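Local coordinates for EDD domain protein, DegV family (Ruminococcus gnavus, PDB 3JR7), which is of unknown function but probably binds lipids such as fatty acids, at residues E181-L186 with I205-G210; Q219-R224 with A234-A239. All coordinates share one frame; numbering follows the deposited sequence.

Interaction 1. Residues E181-L186 with I205-G210; sequences ENLDTL and IKPIMG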
loop_
_atom_site.group_PDB
_atom_site.type_symbol
_atom_site.label_atom_id
_atom_site.label_comp_id
_atom_site.label_asym_id
_atom_site.label_seq_id
_atom_site.Cartn_x
_atom_site.Cartn_y
_atom_site.Cartn_z
ATOM N N GLU A 181 -4.548 -1.455 -16.232
ATOM C CA GLU A 181 -4.579 -1.227 -17.688
ATOM C C GLU A 181 -3.175 -1.037 -18.198
ATOM O O GLU A 181 -2.891 -1.368 -19.349
ATOM C CB GLU A 181 -5.420 0.019 -18.028
ATOM C CG GLU A 181 -6.866 -0.065 -17.598
ATOM C CD GLU A 181 -7.736 -0.992 -18.500
ATOM O OE1 GLU A 181 -7.217 -1.651 -19.429
ATOM O OE2 GLU A 181 -8.962 -1.062 -18.269
ATOM N N ASN A 182 -2.297 -0.459 -17.366
ATOM C CA ASN A 182 -0.979 -0.048 -17.839
ATOM C C ASN A 182 0.171 -0.415 -16.861
ATOM O O ASN A 182 0.384 0.277 -15.876
ATOM C CB ASN A 182 -1.029 1.453 -18.079
ATOM C CG ASN A 182 0.284 2.011 -18.587
ATOM O OD1 ASN A 182 1.199 1.252 -18.920
ATOM N ND2 ASN A 182 0.376 3.358 -18.675
ATOM N N LEU A 183 0.911 -1.481 -17.185
ATOM C CA LEU A 183 2.007 -2.003 -16.352
ATOM C C LEU A 183 3.338 -1.345 -16.620
ATOM O O LEU A 183 4.343 -1.674 -15.976
ATOM C CB LEU A 183 2.176 -3.513 -16.565
ATOM C CG LEU A 183 1.154 -4.426 -15.905
ATOM C CD1 LEU A 183 1.213 -5.758 -16.579
ATOM C CD2 LEU A 183 1.451 -4.604 -14.451
ATOM N N ASP A 184 3.367 -0.426 -17.584
ATOM C CA ASP A 184 4.642 0.094 -18.050
ATOM C C ASP A 184 5.458 0.843 -16.981
ATOM O O ASP A 184 6.691 0.792 -17.022
ATOM C CB ASP A 184 4.461 1.019 -19.252
ATOM C CG ASP A 184 3.980 0.286 -20.513
ATOM O OD1 ASP A 184 3.834 -0.975 -20.551
ATOM O OD2 ASP A 184 3.711 1.015 -21.478
ATOM N N THR A 185 4.805 1.570 -16.083
ATOM C CA THR A 185 5.552 2.327 -15.062
ATOM C C THR A 185 6.265 1.348 -14.105
ATOM O O THR A 185 7.461 1.510 -13.821
ATOM C CB THR A 185 4.659 3.316 -14.311
ATOM O OG1 THR A 185 3.885 4.054 -15.277
ATOM C CG2 THR A 185 5.511 4.312 -13.458
ATOM N N LEU A 186 5.565 0.300 -13.689
ATOM C CA LEU A 186 6.189 -0.772 -12.894
ATOM C C LEU A 186 7.327 -1.454 -13.660
ATOM O O LEU A 186 8.417 -1.718 -13.106
ATOM C CB LEU A 186 5.150 -1.806 -12.428
ATOM C CG LEU A 186 4.245 -1.403 -11.226
ATOM C CD1 LEU A 186 2.973 -2.295 -11.152
ATOM C CD2 LEU A 186 5.023 -1.335 -9.842
ATOM N N ILE A 205 -5.054 -8.759 -23.522
ATOM C CA ILE A 205 -4.673 -9.618 -22.390
ATOM C C ILE A 205 -4.402 -8.776 -21.149
ATOM O O ILE A 205 -3.748 -7.761 -21.238
ATOM C CB ILE A 205 -3.438 -10.469 -22.688
ATOM C CG1 ILE A 205 -3.890 -11.773 -23.301
ATOM C CG2 ILE A 205 -2.869 -11.033 -21.442
ATOM C CD1 ILE A 205 -4.451 -12.693 -22.216
ATOM N N LYS A 206 -4.980 -9.142 -20.026
ATOM C CA LYS A 206 -4.733 -8.422 -18.771
ATOM C C LYS A 206 -4.152 -9.424 -17.764
ATOM O O LYS A 206 -4.856 -10.329 -17.370
ATOM C CB LYS A 206 -6.028 -7.847 -18.207
ATOM C CG LYS A 206 -6.782 -6.903 -19.087
ATOM C CD LYS A 206 -5.991 -5.662 -19.376
ATOM C CE LYS A 206 -6.845 -4.591 -19.919
ATOM N NZ LYS A 206 -6.853 -4.597 -21.397
ATOM N N PRO A 207 -2.861 -9.275 -17.373
ATOM C CA PRO A 207 -2.327 -10.061 -16.275
ATOM C C PRO A 207 -3.028 -9.787 -14.939
ATOM O O PRO A 207 -3.322 -8.634 -14.612
ATOM C CB PRO A 207 -0.861 -9.616 -16.187
ATOM C CG PRO A 207 -0.561 -8.971 -17.467
ATOM C CD PRO A 207 -1.840 -8.394 -17.968
ATOM N N ILE A 208 -3.281 -10.836 -14.179
ATOM C CA ILE A 208 -3.664 -10.688 -12.805
ATOM C C ILE A 208 -2.357 -10.825 -12.016
ATOM O O ILE A 208 -1.682 -11.864 -12.080
ATOM C CB ILE A 208 -4.643 -11.747 -12.318
ATOM C CG1 ILE A 208 -6.032 -11.606 -12.995
ATOM C CG2 ILE A 208 -4.806 -11.601 -10.789
ATOM C CD1 ILE A 208 -6.049 -11.975 -14.485
HETATM N N MSE A 209 -1.970 -9.767 -11.321
HETATM C CA MSE A 209 -0.676 -9.762 -10.646
HETATM C C MSE A 209 -0.931 -9.883 -9.148
HETATM O O MSE A 209 -2.047 -9.701 -8.680
HETATM C CB MSE A 209 0.093 -8.483 -10.902
HETATM C CG MSE A 209 0.246 -8.087 -12.336
HETATM SE SE MSE A 209 1.456 -9.277 -13.254
HETATM C CE MSE A 209 3.081 -8.906 -12.371
ATOM N N GLY A 210 0.134 -10.161 -8.405
ATOM C CA GLY A 210 0.047 -10.284 -6.974
ATOM C C GLY A 210 1.399 -10.211 -6.260
ATOM O O GLY A 210 2.460 -10.229 -6.891
#
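Lys206 and Glu181 meet at the outer end of this contact, and the lysine is the side chain to follow. Its CB leaves the strand across the line to 181-186, with CG beside the backbone N and opposite the carbonyl carbon (chi1 -58°). A bend at chi2 then swings the chain round toward the glutamate. CD comes only to 4.2 Å of Glu181 OE1, whereas CE presses against that oxygen, Lys206 CE to Glu181 OE1 being a tight 3.0 Å. The last turn, chi4 -93°, turns the ammonium aside, so that Lys206 NZ, at 3.6 Å from Glu181 OE1, stands farther from the oxygen than CE does. The two side chains cross at a slant and their charges meet as a salt bridge at the surface, with no hydrogen bond across the segments. Glu181 OE2 has a second, weak and long ion pair with Arg259.

Leu183 carries the apolar half. Its branches part: CD1 meets Pro207 tip to tip, 3.8 Å from Pro207 CG, while CD2 reaches toward Met209, modelled as selenomethionine, at 4.2 Å from Met209 CG. Between the two contact residues, the Asn182 side chain serves its own segment: its OD1 accepts from Asp184 N at 3.0 Å, with the donor above the carbonyl plane. That bond caps the turn leading into helix 184-188.

The contact thus sets the turn after strand 176-179 over strand 205-211. Met209 also packs on Phe178 of 176-179, its neighbour in the sheet, and Ile208 bonds through its backbone to strand 217-224, while Met226 of helix 226-240 touches both Glu181 and Lys206.

Interaction 2. Residues Q219-R224 with A234-A239; sequences QKEKAR and ADCVAA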
loop_
_atom_site.group_PDB
_atom_site.type_symbol
_atom_site.label_atom_id
_atom_site.label_comp_id
_atom_site.label_asym_id
_atom_site.label_seq_id
_atom_site.Cartn_x
_atom_site.Cartn_y
_atom_site.Cartn_z
ATOM N N GLN A 219 3.098 -12.823 -11.504
ATOM C CA GLN A 219 1.870 -13.027 -12.255
ATOM C C GLN A 219 1.135 -14.275 -11.741
ATOM O O GLN A 219 1.703 -15.359 -11.633
ATOM C CB GLN A 219 2.202 -13.140 -13.723
ATOM C CG GLN A 219 0.948 -13.246 -14.558
ATOM C CD GLN A 219 1.197 -13.059 -16.013
ATOM O OE1 GLN A 219 0.555 -13.695 -16.816
ATOM N NE2 GLN A 219 2.099 -12.192 -16.363
ATOM N N LYS A 220 -0.120 -14.103 -11.377
ATOM C CA LYS A 220 -0.963 -15.168 -10.875
ATOM C C LYS A 220 -1.826 -15.788 -11.951
ATOM O O LYS A 220 -2.205 -16.935 -11.830
ATOM C CB LYS A 220 -1.920 -14.594 -9.829
ATOM C CG LYS A 220 -1.241 -13.812 -8.697
ATOM C CD LYS A 220 -0.420 -14.714 -7.847
ATOM C CE LYS A 220 -1.255 -15.446 -6.815
ATOM N NZ LYS A 220 -0.414 -16.462 -6.054
ATOM N N GLU A 221 -2.205 -15.000 -12.961
ATOM C CA GLU A 221 -3.154 -15.434 -14.014
ATOM C C GLU A 221 -3.169 -14.394 -15.112
ATOM O O GLU A 221 -2.456 -13.395 -15.049
ATOM C CB GLU A 221 -4.578 -15.591 -13.450
ATOM C CG GLU A 221 -4.994 -16.998 -13.169
ATOM C CD GLU A 221 -5.268 -17.825 -14.439
ATOM O OE1 GLU A 221 -5.705 -18.967 -14.269
ATOM O OE2 GLU A 221 -5.102 -17.341 -15.588
ATOM N N LYS A 222 -4.041 -14.612 -16.089
ATOM C CA LYS A 222 -4.274 -13.663 -17.135
ATOM C C LYS A 222 -5.588 -13.991 -17.807
ATOM O O LYS A 222 -6.094 -15.097 -17.695
ATOM C CB LYS A 222 -3.164 -13.713 -18.192
ATOM C CG LYS A 222 -3.133 -15.043 -18.942
ATOM C CD LYS A 222 -2.026 -15.036 -19.964
ATOM C CE LYS A 222 -2.048 -16.346 -20.760
ATOM N NZ LYS A 222 -0.771 -16.385 -21.570
ATOM N N ALA A 223 -6.117 -13.004 -18.500
ATOM C CA ALA A 223 -7.386 -13.127 -19.187
ATOM C C ALA A 223 -7.456 -12.090 -20.291
ATOM O O ALA A 223 -6.843 -11.009 -20.185
ATOM C CB ALA A 223 -8.541 -12.916 -18.214
ATOM N N ARG A 224 -8.283 -12.360 -21.301
ATOM C CA ARG A 224 -8.565 -11.375 -22.337
ATOM C C ARG A 224 -9.637 -10.415 -21.913
ATOM O O ARG A 224 -10.762 -10.786 -21.697
ATOM C CB ARG A 224 -8.963 -12.056 -23.642
ATOM C CG ARG A 224 -7.863 -12.873 -24.204
ATOM C CD ARG A 224 -8.159 -13.233 -25.642
ATOM N NE ARG A 224 -7.062 -14.011 -26.180
ATOM C CZ ARG A 224 -7.055 -14.556 -27.396
ATOM N NH1 ARG A 224 -8.081 -14.419 -28.225
ATOM N NH2 ARG A 224 -6.010 -15.254 -27.777
ATOM N N ALA A 234 -10.775 -12.129 -8.606
ATOM C CA ALA A 234 -11.693 -12.569 -7.525
ATOM C C ALA A 234 -11.495 -14.021 -7.155
ATOM O O ALA A 234 -11.482 -14.335 -5.986
ATOM C CB ALA A 234 -13.193 -12.321 -7.888
ATOM N N ASP A 235 -11.361 -14.900 -8.146
ATOM C CA ASP A 235 -11.107 -16.298 -7.885
ATOM C C ASP A 235 -9.754 -16.457 -7.179
ATOM O O ASP A 235 -9.675 -17.252 -6.246
ATOM C CB ASP A 235 -11.122 -17.154 -9.147
ATOM C CG ASP A 235 -12.492 -17.230 -9.794
ATOM O OD1 ASP A 235 -13.513 -17.066 -9.100
ATOM O OD2 ASP A 235 -12.540 -17.466 -11.028
ATOM N N CYS A 236 -8.707 -15.749 -7.627
ATOM C CA CYS A 236 -7.384 -15.895 -6.985
ATOM C C CYS A 236 -7.447 -15.500 -5.523
ATOM O O CYS A 236 -6.917 -16.206 -4.638
ATOM C CB CYS A 236 -6.343 -15.054 -7.657
ATOM S SG CYS A 236 -5.867 -15.606 -9.279
ATOM N N VAL A 237 -8.104 -14.385 -5.246
ATOM C CA VAL A 237 -8.215 -13.900 -3.872
ATOM C C VAL A 237 -8.930 -14.953 -3.048
ATOM O O VAL A 237 -8.480 -15.322 -1.947
ATOM C CB VAL A 237 -9.003 -12.593 -3.779
ATOM C CG1 VAL A 237 -9.125 -12.179 -2.332
ATOM C CG2 VAL A 237 -8.358 -11.495 -4.660
ATOM N N ALA A 238 -10.015 -15.473 -3.616
ATOM C CA ALA A 238 -10.833 -16.458 -2.923
ATOM C C ALA A 238 -10.089 -17.775 -2.662
ATOM O O ALA A 238 -10.282 -18.402 -1.614
ATOM C CB ALA A 238 -12.151 -16.707 -3.679
ATOM N N ALA A 239 -9.234 -18.184 -3.601
ATOM C CA ALA A 239 -8.440 -19.420 -3.441
ATOM C C ALA A 239 -7.422 -19.366 -2.287
ATOM O O ALA A 239 -7.064 -20.399 -1.742
ATOM C CB ALA A 239 -7.722 -19.771 -4.746
#
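Cys236 turns its thiol opposite its own carbonyl carbon, beside the backbone N (chi1 -70°), which points SG off the helix toward the strand. Lys220 has the same kind of first torsion (chi1 -53°), and its aliphatic chain bends again at chi2 and chi3. The part of it that meets the sulfur is CB, which the strand backbone places: Cys236 SG lies 4.1 Å from Lys220 CB. The same sulfur sits 4.2 Å from Glu221 CG, so one atom touches two consecutive strand residues. These are plain van der Waals contacts, with no hydrogen bond between the segments.

Two neighbours can share that sulfur because the strand carries a classic beta bulge: Lys220 and Glu221 both face Ile208 of strand 205-211, and Lys220 has nearly helical backbone angles. The extra residue lets both CB atoms point toward helix 226-240, which follows strand 217-224 directly in the chain.

The carboxylate of Glu221 folds back on its own strand. Its OE2 takes the hydrogen of Lys222 N at 3.0 Å and 159°, using the anti lone pair, the one away from the other oxygen. Lys232, one helical turn before Cys236, gives OE2 a weak, long ion pair and also donates to Lys222 O. On another face of the helix, Ala234 and Val237 pack against helix 257-270, where Arg270 forms a salt bridge with Asp235.

Interactions 1 and 2 lie in series along the chain, with centres about 13 Å apart on the same side of the molecule's centre. They join at one sheet: strand 205-211 of interaction 1 pairs antiparallel with strand 217-224 of interaction 2, the outermost strand at that edge within this chain. Probable hydrogen bonds stitch them, Lys206 N to Ala223 O at 2.6 Å and Lys220 N to Ile208 O at 2.8 Å. Interaction 1 brings the turn after strand 176-179 onto this strand pair; interaction 2 brings in helix 226-240. Together they tie successive elements of the chain to one margin of the DegV-family sheet.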